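Local coordinates for protein demethylmenaquinone Methyltransferase (Thermus thermophilus, PDB 1J3L) that is a member of the RraA-like family of proteins and assembles from three chains, at residues Gly33-Thr37 and Val137-Ser141. Coordinates in Å, arbitrary orientation, origin at the centre of the assembly. Numbering follows the deposited sequence.
Sequences GRVRT and VLPGS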
# COMPACT_ATOMS: atom_id res chain seq x y z
N GLY A 33 -7.93 -19.49 12.47
CA GLY A 33 -9.15 -20.14 12.91
C GLY A 33 -9.97 -20.79 11.82
O GLY A 33 -9.62 -20.70 10.63
N ARG A 34 -11.04 -21.45 12.22
CA ARG A 34 -11.94 -22.11 11.29
C ARG A 34 -12.65 -21.00 10.52
O ARG A 34 -13.23 -20.09 11.11
CB ARG A 34 -12.96 -22.96 12.06
CG ARG A 34 -13.83 -23.82 11.16
CD ARG A 34 -14.86 -24.64 11.94
NE ARG A 34 -15.58 -25.57 11.08
CZ ARG A 34 -15.06 -26.69 10.58
NH1 ARG A 34 -13.82 -27.04 10.85
NH2 ARG A 34 -15.80 -27.48 9.80
N VAL A 35 -12.61 -21.08 9.19
CA VAL A 35 -13.22 -20.09 8.32
C VAL A 35 -14.74 -20.13 8.25
O VAL A 35 -15.37 -21.19 8.19
CB VAL A 35 -12.67 -20.21 6.86
CG1 VAL A 35 -13.42 -19.27 5.94
CG2 VAL A 35 -11.18 -19.89 6.83
N ARG A 36 -15.32 -18.94 8.24
CA ARG A 36 -16.75 -18.72 8.13
C ARG A 36 -16.80 -17.67 7.02
O ARG A 36 -16.10 -16.66 7.09
CB ARG A 36 -17.29 -18.14 9.43
CG ARG A 36 -18.77 -18.29 9.61
CD ARG A 36 -19.13 -19.64 10.21
NE ARG A 36 -20.57 -19.86 10.16
CZ ARG A 36 -21.47 -19.08 10.76
NH1 ARG A 36 -21.08 -18.03 11.47
NH2 ARG A 36 -22.76 -19.36 10.64
N THR A 37 -17.62 -17.88 5.99
CA THR A 37 -17.67 -16.93 4.89
C THR A 37 -18.95 -16.12 4.81
O THR A 37 -19.96 -16.44 5.44
CB THR A 37 -17.49 -17.62 3.53
OG1 THR A 37 -18.62 -18.46 3.27
CG2 THR A 37 -16.22 -18.47 3.54
N VAL A 137 -12.10 -19.44 -1.23
CA VAL A 137 -12.16 -19.50 0.23
C VAL A 137 -13.39 -20.30 0.59
O VAL A 137 -14.50 -19.97 0.20
CB VAL A 137 -12.22 -18.11 0.85
CG1 VAL A 137 -12.33 -18.22 2.36
CG2 VAL A 137 -10.95 -17.33 0.48
N LEU A 138 -13.18 -21.38 1.34
CA LEU A 138 -14.29 -22.26 1.68
C LEU A 138 -14.71 -22.26 3.14
O LEU A 138 -13.88 -22.23 4.05
CB LEU A 138 -13.95 -23.70 1.28
CG LEU A 138 -13.71 -24.04 -0.20
CD1 LEU A 138 -13.20 -25.47 -0.29
CD2 LEU A 138 -14.99 -23.88 -1.00
N PRO A 139 -16.02 -22.30 3.37
CA PRO A 139 -16.53 -22.33 4.73
C PRO A 139 -16.01 -23.66 5.28
O PRO A 139 -16.15 -24.69 4.61
CB PRO A 139 -18.04 -22.36 4.54
CG PRO A 139 -18.25 -21.74 3.19
CD PRO A 139 -17.13 -22.33 2.40
N GLY A 140 -15.39 -23.64 6.45
CA GLY A 140 -14.90 -24.89 7.02
C GLY A 140 -13.43 -25.15 6.86
O GLY A 140 -12.91 -26.13 7.41
N SER A 141 -12.73 -24.31 6.11
CA SER A 141 -11.30 -24.49 5.94
C SER A 141 -10.64 -23.78 7.10
O SER A 141 -11.31 -23.06 7.84
CB SER A 141 -10.83 -23.88 4.61
OG SER A 141 -11.28 -22.54 4.50
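A tight turn docks here against the edge of a strand through two backbone hydrogen bonds. Residues 33-37 lie on strand 31-39 of the mixed sheet; residues 137-141 run from the end of strand 135-137 through a loop to strand 142-146, which pairs antiparallel with 31-39. Val35 binds the turn at both of its backbone polar atoms: its N donates to Ser141 O (2.7 Å), and its O accepts from Gly140 N (3.0 Å). One strand residue thus faces two consecutive loop residues. Leu138 to Ser141 form a type II beta turn, closed by Ser141 N to Leu138 O (3.1 Å) and reinforced by Ser141 OG, which donates to Leu138 O at 2.7 Å. Gly140, at the third turn position, has phi/psi of 101/-7°; a CB there would collide with the carbonyl O of Pro139. The Val35 side chain points toward the turn, its CG1 3.9 Å from Val137 CG1 and 3.5 Å from Leu138 O, its CG2 3.5 Å from Ser141 OG. Further along the strand, Thr37 CG2 packs 4.1 Å from Val137 CG1, and Thr37 OG1, hydrogen-bonded to Val128 O, lies 3.3 Å from Pro139 CG. At the exposed margin the extended Arg34 side chain brings its guanidinium alongside Gly140, whose O lies over one face of the group, 3.7 Å from Arg34 NH1. Val137 also touches Phe61 of strand 58-63, while Gly33 continues the ladder by backbone bonding to Leu143. Gly140 and Ser141 opposite Val35 form a G1 beta bulge, coupled as usual to a type II turn, here leading strand 142-146 into the central sheet.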